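Local coordinates for protein CalS13 (PDB 4ZAS) that binds dTDP-4-keto-6-deoxyglucose and probably transfers an amino group to such a nucleotide sugar with the help of pyridoxal phosphate, at residues A[75-80]-A[245-250]; A[93-98]-A[267-272]; A[164-169]-A[314-319]; A[297-302]-A[323-328]. All coordinates share one frame; numbering follows the deposited sequence.

The four contacts form two pairs on opposite sides of the chain's centre. Contacts 1 and 2 have centres 9 Å apart and touch directly: Arg246 NH2 lies 2.5 Å from Arg95 O, and Leu249 N 2.7 Å from Tyr269 O. Both also meet the second subunit. In contact 1 the Val79 side chain is about 13 Å from the bound dTDP-4-keto-6-deoxyglucose. Contacts 3 and 4, centres 11 Å apart, share two probable backbone hydrogen bonds, Leu164 O to Trp326 N and Gly165 O to Ala324 N, both 3.1 Å. Neither lies at the active site or sugar-nucleotide pocket, although Trp326 NE1 bonds to Ile221 O of that pocket. Between the pairs, centres are 30 to 37 Å apart.

Contact 1 of 4, residues A[75-80]-A[245-250]; sequences RVVSVN and LRRWLG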
# COMPACT_ATOMS: atom_id res chain seq x y z
N ARG A 75 -1.43 -21.72 0.34
CA ARG A 75 -1.35 -20.62 1.30
C ARG A 75 -0.92 -19.31 0.66
O ARG A 75 0.15 -18.77 0.96
CB ARG A 75 -0.38 -20.98 2.43
CG ARG A 75 -0.82 -22.20 3.21
CD ARG A 75 0.38 -22.89 3.76
NE ARG A 75 0.04 -24.21 4.27
CZ ARG A 75 0.63 -25.30 3.82
NH1 ARG A 75 1.52 -25.17 2.84
NH2 ARG A 75 0.31 -26.50 4.28
N VAL A 76 -1.78 -18.78 -0.20
CA VAL A 76 -1.47 -17.57 -0.93
C VAL A 76 -2.27 -16.39 -0.39
O VAL A 76 -3.50 -16.44 -0.29
CB VAL A 76 -1.76 -17.76 -2.43
CG1 VAL A 76 -1.45 -16.47 -3.21
CG2 VAL A 76 -0.94 -18.91 -2.98
N VAL A 77 -1.56 -15.34 -0.01
CA VAL A 77 -2.19 -14.13 0.47
C VAL A 77 -1.89 -12.99 -0.49
O VAL A 77 -0.76 -12.48 -0.50
CB VAL A 77 -1.72 -13.79 1.90
CG1 VAL A 77 -2.35 -12.48 2.38
CG2 VAL A 77 -2.05 -14.93 2.84
N SER A 78 -2.87 -12.56 -1.28
CA SER A 78 -2.65 -11.43 -2.20
C SER A 78 -2.44 -10.12 -1.41
O SER A 78 -2.90 -9.98 -0.25
CB SER A 78 -3.82 -11.29 -3.18
OG SER A 78 -5.05 -10.97 -2.50
N VAL A 79 -1.69 -9.18 -2.00
CA VAL A 79 -1.42 -7.87 -1.39
C VAL A 79 -1.38 -6.83 -2.50
O VAL A 79 -1.35 -7.19 -3.67
CB VAL A 79 -0.11 -7.86 -0.58
CG1 VAL A 79 -0.27 -8.51 0.82
CG2 VAL A 79 1.02 -8.50 -1.39
N ASN A 80 -1.37 -5.54 -2.15
CA ASN A 80 -1.55 -4.50 -3.17
C ASN A 80 -0.24 -4.13 -3.90
O ASN A 80 -0.27 -3.29 -4.79
CB ASN A 80 -2.26 -3.24 -2.58
CG ASN A 80 -1.51 -2.59 -1.41
OD1 ASN A 80 -0.43 -3.02 -1.01
ND2 ASN A 80 -2.10 -1.52 -0.88
N LEU A 245 -4.38 -12.06 8.62
CA LEU A 245 -4.83 -11.18 9.68
C LEU A 245 -4.21 -9.80 9.57
O LEU A 245 -4.94 -8.80 9.59
CB LEU A 245 -4.47 -11.77 11.05
CG LEU A 245 -5.56 -12.28 11.97
CD1 LEU A 245 -4.95 -12.71 13.28
CD2 LEU A 245 -6.58 -11.17 12.20
N ARG A 246 -2.89 -9.74 9.50
CA ARG A 246 -2.20 -8.45 9.48
C ARG A 246 -2.41 -7.74 8.16
O ARG A 246 -2.07 -6.56 8.02
CB ARG A 246 -0.72 -8.61 9.75
CG ARG A 246 -0.43 -9.16 11.10
CD ARG A 246 1.05 -9.16 11.39
NE ARG A 246 1.31 -9.70 12.72
CZ ARG A 246 2.51 -9.79 13.26
NH1 ARG A 246 3.57 -9.39 12.57
NH2 ARG A 246 2.66 -10.27 14.49
N ARG A 247 -2.95 -8.46 7.18
CA ARG A 247 -3.21 -7.86 5.89
C ARG A 247 -4.32 -6.82 5.96
O ARG A 247 -4.31 -5.85 5.21
CB ARG A 247 -3.57 -8.93 4.87
CG ARG A 247 -3.84 -8.36 3.51
CD ARG A 247 -4.16 -9.41 2.51
NE ARG A 247 -5.30 -10.25 2.86
CZ ARG A 247 -5.74 -11.20 2.05
NH1 ARG A 247 -5.13 -11.39 0.88
NH2 ARG A 247 -6.79 -11.96 2.38
N TRP A 248 -5.26 -7.03 6.88
CA TRP A 248 -6.40 -6.14 7.06
C TRP A 248 -6.52 -5.71 8.53
O TRP A 248 -7.46 -6.08 9.24
CB TRP A 248 -7.68 -6.84 6.54
CG TRP A 248 -8.95 -6.04 6.75
CD1 TRP A 248 -9.95 -6.30 7.66
CD2 TRP A 248 -9.30 -4.82 6.11
NE1 TRP A 248 -10.92 -5.32 7.58
CE2 TRP A 248 -10.54 -4.40 6.64
CE3 TRP A 248 -8.69 -4.03 5.13
CZ2 TRP A 248 -11.18 -3.24 6.22
CZ3 TRP A 248 -9.33 -2.89 4.70
CH2 TRP A 248 -10.57 -2.50 5.25
N LEU A 249 -5.55 -4.91 8.97
CA LEU A 249 -5.59 -4.22 10.27
C LEU A 249 -5.72 -5.08 11.52
O LEU A 249 -5.95 -4.54 12.61
CB LEU A 249 -6.72 -3.19 10.28
CG LEU A 249 -6.56 -2.16 9.16
CD1 LEU A 249 -7.90 -1.72 8.66
CD2 LEU A 249 -5.74 -0.97 9.63
N GLY A 250 -5.53 -6.40 11.40
CA GLY A 250 -5.64 -7.26 12.57
C GLY A 250 -7.09 -7.49 12.98
O GLY A 250 -7.38 -7.85 14.12
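Arg247, at the end of helix 237-247, inserts its guanidinium beside Val77 and Ser78 of strand 76-79, an outer strand of the seven-stranded mixed sheet (order 1-7-6-5-4-2-3) that marks the large domain of fold-type I pyridoxal phosphate enzymes. In the first shell, Arg247 NH1 donates to Ser78 O at 2.9 Å. The N-H...O angle is 165°, and the acceptor sits at the guanidinium edge practically in its plane, so the bond is nearly straight at the donor; at the carbonyl, NH1 is tilted 19° out of plane. Val77 CG1 covers one guanidinium face, 3.6 Å from Arg247 CZ. With CG anti to the backbone N (chi1 -180°) and chi2 also extended, Arg247 CD comes to 3.1 Å from Ser78 O, and a bend at chi3 then swings NH1 onto that oxygen.

Glu64 OE2 of helix 58-71 completes the surroundings of NH1 with a salt bridge and also bonds Ser78 OG, so one carboxylate ties both residues. A leucine in place of Arg247 would probably leave Ser78 O without this donor and Glu64 without its positive mate. Farther out, backbone bonding between Val77 and Val232 fixes the strand in the sheet, while the Arg247 side chain is about 6 Å from that of Arg253, a dTDP-binding residue. Beyond the polar grip, Val79 CG1 closes against the aliphatic part of the arginine, 4.3 Å from Arg247 CD.

Contact 2 of 4, residues A[93-98]-A[267-272]; sequences AARPGA and WGYRFI
Arg95 meets Trp267 and Tyr269 just where helix 82-94 runs out: Ala93 and Ala94 are still helical, and Arg95 is the first residue to leave helical backbone angles. Its carbonyl O accepts a hydrogen bond from Arg246 NH2. Along its side chain, CD approaches the indole first, 3.7 Å from Trp267 CZ2. A bend at chi3 then lays the guanidinium flat on one face of Trp267, the planes 8° apart. Arg95 CZ is 3.5 Å from the centroid of the six-membered ring and 22° off its normal, which meets the geometry of a cation-pi stack. At the far end, NH1 lies 2.9 Å from Tyr269 OH, near the guanidinium plane, but the angle is too poor for a hydrogen bond. NH2 points at Trp267 O; the modelled separation is implausibly short, so that bond is doubtful in detail.

Trp267 is itself supported, its CZ3 lying 3.4 Å above one face of the Tyr269 ring, and Leu124 of the second subunit packs on it. An alanine at Trp267 would remove the indole, and is likely to set the Arg95 guanidinium free to turn and to uncover one face of Tyr269. Next after Tyr269, Arg270 hydrogen-bonds through NH2 to the lysine-pyridoxal phosphate side chain of the second subunit. Chemically, the flat fit over the indole is consistent with cation-pi attraction and stacking contributing much of the hold on Arg95.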
# COMPACT_ATOMS: atom_id res chain seq x y z
N ALA A 93 9.02 -11.21 11.74
CA ALA A 93 10.31 -11.19 12.40
C ALA A 93 10.32 -10.16 13.52
O ALA A 93 10.73 -10.43 14.65
CB ALA A 93 11.40 -10.90 11.40
N ALA A 94 9.84 -8.96 13.19
CA ALA A 94 9.79 -7.85 14.12
C ALA A 94 8.77 -8.08 15.25
O ALA A 94 9.05 -7.76 16.41
CB ALA A 94 9.46 -6.58 13.38
N ARG A 95 7.60 -8.59 14.90
CA ARG A 95 6.52 -8.87 15.85
C ARG A 95 6.03 -10.30 15.67
O ARG A 95 5.13 -10.56 14.88
CB ARG A 95 5.32 -7.91 15.66
CG ARG A 95 5.58 -6.44 15.97
CD ARG A 95 4.69 -5.49 15.12
NE ARG A 95 3.27 -5.83 15.16
CZ ARG A 95 2.47 -5.80 14.10
NH1 ARG A 95 2.93 -5.44 12.91
NH2 ARG A 95 1.20 -6.13 14.24
N PRO A 96 6.63 -11.23 16.42
CA PRO A 96 6.40 -12.68 16.24
C PRO A 96 4.95 -13.26 16.32
O PRO A 96 4.67 -14.09 15.47
CB PRO A 96 7.27 -13.29 17.34
CG PRO A 96 8.38 -12.30 17.50
CD PRO A 96 7.72 -10.96 17.37
N GLY A 97 4.06 -12.89 17.25
CA GLY A 97 4.19 -11.87 18.26
C GLY A 97 2.79 -11.35 18.57
O GLY A 97 1.89 -11.44 17.74
N ALA A 98 2.59 -10.84 19.78
CA ALA A 98 1.31 -10.26 20.17
C ALA A 98 1.50 -9.18 21.23
O ALA A 98 2.61 -8.68 21.43
CB ALA A 98 0.36 -11.33 20.66
N TRP A 267 -2.07 -5.56 15.82
CA TRP A 267 -2.41 -4.48 14.91
C TRP A 267 -1.84 -4.83 13.52
O TRP A 267 -0.89 -5.58 13.41
CB TRP A 267 -1.88 -3.12 15.43
CG TRP A 267 -0.36 -2.99 15.49
CD1 TRP A 267 0.44 -3.14 16.58
CD2 TRP A 267 0.52 -2.67 14.40
NE1 TRP A 267 1.75 -2.95 16.25
CE2 TRP A 267 1.83 -2.65 14.92
CE3 TRP A 267 0.32 -2.41 13.04
CZ2 TRP A 267 2.94 -2.38 14.12
CZ3 TRP A 267 1.42 -2.13 12.26
CH2 TRP A 267 2.72 -2.12 12.80
N GLY A 268 -2.47 -4.32 12.47
CA GLY A 268 -2.09 -4.70 11.14
C GLY A 268 -1.99 -3.53 10.18
O GLY A 268 -1.90 -2.37 10.60
N TYR A 269 -2.01 -3.86 8.89
CA TYR A 269 -1.78 -2.89 7.84
C TYR A 269 -2.99 -2.91 6.94
O TYR A 269 -3.98 -3.58 7.23
CB TYR A 269 -0.49 -3.23 7.07
CG TYR A 269 0.71 -3.52 7.96
CD1 TYR A 269 0.88 -4.77 8.56
CD2 TYR A 269 1.66 -2.54 8.24
CE1 TYR A 269 1.95 -5.03 9.38
CE2 TYR A 269 2.75 -2.79 9.06
CZ TYR A 269 2.88 -4.04 9.63
OH TYR A 269 3.95 -4.30 10.46
N ARG A 270 -2.90 -2.18 5.84
CA ARG A 270 -4.00 -2.10 4.89
C ARG A 270 -3.40 -2.39 3.52
O ARG A 270 -3.06 -1.48 2.76
CB ARG A 270 -4.69 -0.73 5.01
CG ARG A 270 -5.54 -0.22 3.87
CD ARG A 270 -6.67 -1.12 3.47
NE ARG A 270 -7.75 -0.32 2.92
CZ ARG A 270 -8.15 -0.32 1.65
NH1 ARG A 270 -7.55 -1.09 0.75
NH2 ARG A 270 -9.15 0.46 1.28
N PHE A 271 -3.26 -3.68 3.24
CA PHE A 271 -2.46 -4.20 2.15
C PHE A 271 -3.26 -5.04 1.16
O PHE A 271 -2.70 -5.63 0.26
CB PHE A 271 -1.32 -5.06 2.69
CG PHE A 271 -0.16 -4.28 3.29
CD1 PHE A 271 0.00 -2.93 3.03
CD2 PHE A 271 0.77 -4.93 4.10
CE1 PHE A 271 1.08 -2.23 3.59
CE2 PHE A 271 1.84 -4.23 4.66
CZ PHE A 271 1.99 -2.87 4.41
N ILE A 272 -4.58 -5.07 1.30
CA ILE A 272 -5.39 -5.95 0.46
C ILE A 272 -5.31 -5.58 -1.02
O ILE A 272 -5.11 -4.42 -1.38
CB ILE A 272 -6.85 -5.96 0.96
CG1 ILE A 272 -7.42 -4.55 0.98
CG2 ILE A 272 -6.91 -6.53 2.36
CD1 ILE A 272 -8.93 -4.51 0.97

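Contact 3 of 4, residues A[164-169]-A[314-319]; sequences LGYPVD and QTERAD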
# COMPACT_ATOMS: atom_id res chain seq x y z
N LEU A 164 16.46 -11.56 -11.39
CA LEU A 164 16.01 -11.85 -12.76
C LEU A 164 15.25 -13.16 -12.88
O LEU A 164 14.96 -13.60 -13.98
CB LEU A 164 17.21 -11.86 -13.70
CG LEU A 164 17.98 -10.55 -13.60
CD1 LEU A 164 19.23 -10.61 -14.44
CD2 LEU A 164 17.09 -9.37 -14.01
N GLY A 165 14.89 -13.76 -11.75
CA GLY A 165 14.21 -15.05 -11.77
C GLY A 165 15.15 -16.24 -11.84
O GLY A 165 14.74 -17.36 -12.16
N TYR A 166 16.43 -16.00 -11.56
CA TYR A 166 17.38 -17.10 -11.43
C TYR A 166 17.40 -17.54 -9.98
O TYR A 166 17.78 -16.77 -9.10
CB TYR A 166 18.81 -16.72 -11.91
CG TYR A 166 19.78 -17.89 -11.86
CD1 TYR A 166 19.93 -18.75 -12.94
CD2 TYR A 166 20.51 -18.15 -10.71
CE1 TYR A 166 20.81 -19.84 -12.89
CE2 TYR A 166 21.40 -19.23 -10.64
CZ TYR A 166 21.54 -20.08 -11.73
OH TYR A 166 22.41 -21.15 -11.66
N PRO A 167 16.96 -18.76 -9.72
CA PRO A 167 16.81 -19.25 -8.34
C PRO A 167 18.09 -19.34 -7.52
O PRO A 167 19.07 -19.96 -7.93
CB PRO A 167 16.22 -20.65 -8.53
CG PRO A 167 15.51 -20.58 -9.86
CD PRO A 167 16.39 -19.69 -10.71
N VAL A 168 18.05 -18.75 -6.33
CA VAL A 168 19.05 -19.01 -5.30
C VAL A 168 19.13 -20.52 -5.02
O VAL A 168 18.13 -21.23 -5.14
CB VAL A 168 18.68 -18.23 -4.03
CG1 VAL A 168 19.58 -18.61 -2.86
CG2 VAL A 168 18.75 -16.73 -4.33
N ASP A 169 20.31 -21.03 -4.69
CA ASP A 169 20.41 -22.43 -4.28
C ASP A 169 19.75 -22.61 -2.93
O ASP A 169 20.40 -22.44 -1.90
CB ASP A 169 21.87 -22.89 -4.19
CG ASP A 169 21.98 -24.39 -4.06
OD1 ASP A 169 21.59 -24.93 -3.00
OD2 ASP A 169 22.49 -25.02 -5.00
N GLN A 314 28.79 -14.21 -19.14
CA GLN A 314 27.41 -14.57 -18.84
C GLN A 314 27.33 -15.06 -17.40
O GLN A 314 28.37 -15.28 -16.75
CB GLN A 314 26.91 -15.66 -19.80
CG GLN A 314 27.01 -15.28 -21.29
CD GLN A 314 26.44 -16.34 -22.22
OE1 GLN A 314 25.65 -17.20 -21.81
NE2 GLN A 314 26.87 -16.32 -23.45
N THR A 315 26.11 -15.23 -16.91
CA THR A 315 25.81 -15.68 -15.56
C THR A 315 25.83 -17.21 -15.50
O THR A 315 25.62 -17.87 -16.52
CB THR A 315 24.43 -15.15 -15.10
OG1 THR A 315 24.55 -13.77 -14.72
CG2 THR A 315 23.88 -15.93 -13.90
N GLU A 316 26.16 -17.75 -14.33
CA GLU A 316 26.10 -19.20 -14.06
C GLU A 316 24.76 -19.84 -14.49
O GLU A 316 23.71 -19.20 -14.42
CB GLU A 316 26.35 -19.42 -12.56
CG GLU A 316 26.15 -20.83 -12.06
CD GLU A 316 26.07 -20.89 -10.55
OE1 GLU A 316 24.97 -21.15 -10.01
OE2 GLU A 316 27.14 -20.73 -9.91
N ARG A 317 24.80 -21.09 -14.94
CA ARG A 317 23.58 -21.83 -15.27
C ARG A 317 23.62 -23.25 -14.72
O ARG A 317 24.39 -24.07 -15.17
CB ARG A 317 23.35 -21.92 -16.79
CG ARG A 317 23.25 -20.61 -17.54
CD ARG A 317 21.86 -20.06 -17.54
NE ARG A 317 21.75 -18.89 -18.41
CZ ARG A 317 22.10 -17.66 -18.05
NH1 ARG A 317 22.60 -17.43 -16.85
NH2 ARG A 317 21.97 -16.66 -18.91
N ALA A 318 22.75 -23.54 -13.77
CA ALA A 318 22.70 -24.87 -13.19
C ALA A 318 21.59 -25.70 -13.82
O ALA A 318 20.53 -25.18 -14.17
CB ALA A 318 22.49 -24.76 -11.69
N ASP A 319 21.82 -27.00 -13.90
CA ASP A 319 20.90 -27.94 -14.54
C ASP A 319 19.66 -28.18 -13.68
O ASP A 319 18.61 -28.60 -14.18
CB ASP A 319 21.58 -29.29 -14.74
CG ASP A 319 22.70 -29.23 -15.75
OD1 ASP A 319 22.61 -28.42 -16.69
OD2 ASP A 319 23.67 -29.99 -15.58
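Tyr166 reaches across to Glu316 and Ala318, joining the loop after strand 155-161 of the large-domain sheet to the connection between strands 312-313 and 321-322, in the C-terminal part of this fold-type I chain. The tight side is the buried tyrosine. With CG anti to the backbone N (chi1 -177°), the ring extends across to the other loop, and its hydroxyl has two partners there. OH donates to Glu316 OE1 at 3.0 Å, using the anti lone pair of that oxygen, and accepts a weak bond from Ala318 N at 3.2 Å. Glu316 meets the tyrosine a second time through its backbone O, 3.3 Å from Tyr166 CE1, while the ring and carboxylate planes are 66° apart. Ala318 CB closes in at 3.6 Å from the hydroxyl oxygen.

The outward side is looser. Glu316, at the margin, is only partly buried, and Asp169, N-cap of helix 170-180, keeps its OD2 6.8 Å from Glu316 OE1. The CB of Arg317 points away from the tyrosine loop, and NH2 makes a salt bridge with Asp303 of helix 275-305. Arg317 NH1 turns back on its own segment and donates to Glu316 O at 3.2 Å, approaching from above the carbonyl plane, 57° out of it.

Contact 4 of 4, residues A[297-302]-A[323-328]; sequences ENAAFY and PAFWMY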
# COMPACT_ATOMS: atom_id res chain seq x y z
N GLU A 297 12.99 -19.17 -24.28
CA GLU A 297 13.46 -19.50 -25.62
C GLU A 297 14.46 -18.44 -26.09
O GLU A 297 15.50 -18.77 -26.67
CB GLU A 297 12.29 -19.63 -26.58
CG GLU A 297 12.68 -19.57 -28.03
CD GLU A 297 11.48 -19.70 -28.94
OE1 GLU A 297 10.34 -19.55 -28.46
OE2 GLU A 297 11.69 -19.96 -30.14
N ASN A 298 14.15 -17.18 -25.82
CA ASN A 298 15.04 -16.09 -26.17
C ASN A 298 16.33 -16.18 -25.34
O ASN A 298 17.41 -15.93 -25.86
CB ASN A 298 14.37 -14.72 -25.95
CG ASN A 298 13.17 -14.51 -26.87
OD1 ASN A 298 13.07 -15.13 -27.93
ND2 ASN A 298 12.27 -13.59 -26.49
N ALA A 299 16.21 -16.54 -24.06
CA ALA A 299 17.40 -16.67 -23.20
C ALA A 299 18.35 -17.79 -23.65
O ALA A 299 19.58 -17.61 -23.66
CB ALA A 299 17.00 -16.90 -21.77
N ALA A 300 17.79 -18.93 -24.03
CA ALA A 300 18.59 -20.06 -24.52
C ALA A 300 19.32 -19.67 -25.80
O ALA A 300 20.45 -20.10 -26.04
CB ALA A 300 17.72 -21.28 -24.77
N PHE A 301 18.65 -18.85 -26.61
CA PHE A 301 19.23 -18.33 -27.83
C PHE A 301 20.48 -17.49 -27.53
O PHE A 301 21.54 -17.70 -28.12
CB PHE A 301 18.20 -17.50 -28.60
CG PHE A 301 18.70 -16.94 -29.87
CD1 PHE A 301 18.79 -17.73 -31.00
CD2 PHE A 301 19.11 -15.62 -29.95
CE1 PHE A 301 19.26 -17.21 -32.18
CE2 PHE A 301 19.59 -15.09 -31.14
CZ PHE A 301 19.66 -15.89 -32.25
N TYR A 302 20.36 -16.57 -26.58
CA TYR A 302 21.48 -15.73 -26.15
C TYR A 302 22.62 -16.58 -25.57
O TYR A 302 23.78 -16.38 -25.92
CB TYR A 302 21.02 -14.70 -25.10
CG TYR A 302 20.18 -13.54 -25.63
CD1 TYR A 302 20.24 -13.14 -26.96
CD2 TYR A 302 19.32 -12.85 -24.78
CE1 TYR A 302 19.47 -12.09 -27.43
CE2 TYR A 302 18.55 -11.79 -25.24
CZ TYR A 302 18.63 -11.41 -26.57
OH TYR A 302 17.86 -10.37 -27.04
N PRO A 323 15.36 -21.09 -14.79
CA PRO A 323 15.23 -19.64 -14.60
C PRO A 323 14.11 -19.02 -15.41
O PRO A 323 13.69 -19.59 -16.42
CB PRO A 323 16.59 -19.11 -15.06
CG PRO A 323 17.50 -20.25 -14.92
CD PRO A 323 16.71 -21.47 -15.22
N ALA A 324 13.64 -17.86 -14.96
CA ALA A 324 12.52 -17.17 -15.61
C ALA A 324 13.00 -16.13 -16.60
O ALA A 324 12.23 -15.70 -17.46
CB ALA A 324 11.60 -16.51 -14.57
N PHE A 325 14.24 -15.69 -16.45
CA PHE A 325 14.85 -14.72 -17.36
C PHE A 325 13.96 -13.51 -17.64
O PHE A 325 13.62 -13.24 -18.79
CB PHE A 325 15.22 -15.40 -18.68
CG PHE A 325 16.35 -16.39 -18.55
CD1 PHE A 325 17.65 -15.96 -18.41
CD2 PHE A 325 16.10 -17.75 -18.58
CE1 PHE A 325 18.68 -16.86 -18.30
CE2 PHE A 325 17.12 -18.66 -18.46
CZ PHE A 325 18.42 -18.21 -18.33
N TRP A 326 13.58 -12.79 -16.58
CA TRP A 326 12.76 -11.58 -16.71
C TRP A 326 13.48 -10.54 -17.57
O TRP A 326 12.85 -9.81 -18.35
CB TRP A 326 12.45 -10.99 -15.34
CG TRP A 326 11.50 -9.85 -15.40
CD1 TRP A 326 10.28 -9.83 -16.02
CD2 TRP A 326 11.67 -8.56 -14.81
NE1 TRP A 326 9.68 -8.61 -15.84
CE2 TRP A 326 10.51 -7.81 -15.10
CE3 TRP A 326 12.68 -7.97 -14.05
CZ2 TRP A 326 10.35 -6.50 -14.67
CZ3 TRP A 326 12.51 -6.66 -13.62
CH2 TRP A 326 11.36 -5.94 -13.93
N MET A 327 14.78 -10.45 -17.34
CA MET A 327 15.71 -9.72 -18.20
C MET A 327 16.91 -10.64 -18.40
O MET A 327 17.04 -11.62 -17.69
CB MET A 327 16.11 -8.39 -17.57
CG MET A 327 14.97 -7.40 -17.50
SD MET A 327 15.37 -5.84 -16.69
CE MET A 327 15.67 -6.40 -15.04
N TYR A 328 17.76 -10.36 -19.38
CA TYR A 328 18.95 -11.18 -19.58
C TYR A 328 20.19 -10.42 -19.09
O TYR A 328 20.47 -9.31 -19.56
CB TYR A 328 19.10 -11.56 -21.05
CG TYR A 328 20.17 -12.60 -21.30
CD1 TYR A 328 21.48 -12.23 -21.49
CD2 TYR A 328 19.85 -13.95 -21.31
CE1 TYR A 328 22.46 -13.17 -21.69
CE2 TYR A 328 20.83 -14.90 -21.51
CZ TYR A 328 22.13 -14.52 -21.71
OH TYR A 328 23.10 -15.47 -21.93
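One flank of the long helix 275-305 packs, through Ala299 and Tyr302, against Phe325 and Tyr328 of the segment that runs into strand 328-332. The contact is apolar, CH-pi and ring-to-ring, with no hydrogen bond between the two segments. Ala299 CB stands over the Phe325 ring as a CH-pi contact, 3.4 Å from the centroid and 14° off the normal. One helical turn on, Tyr302 CB takes the same role over Tyr328, 3.8 Å from its ring centroid. The Tyr302 ring then turns its edge to the Tyr328 face in a T-shaped pair, centroids 5.0 Å apart and planes at 72°; the nearest ring atoms are Tyr302 CD2 and Tyr328 CG at 3.6 Å.

Strand 328-332 is the middle strand of a three-stranded antiparallel sheet, between 312-313 and 379-382, so the contact places the helix against the C-terminal sheet of the fold. Tyr328 has CG anti to its backbone N (chi1 -170°), which carries its ring to the helix. There it can serve both helix residues because the ring lies alongside the turn: CD2 is 4.1 Å from Ala299 CB, and CE2 is 3.7 Å from Ala299 O.

Both tyrosine hydroxyls find partners beyond the two segments. Tyr302 OH bonds to Pro383 O, fixing the ring that presents its edge, and Tyr328 OH to Asp303 OD1, just past the end of the helical segment. In the loop before the strand, Trp326 NE1 bonds to Ile221 O, a residue of the nucleotide-sugar pocket.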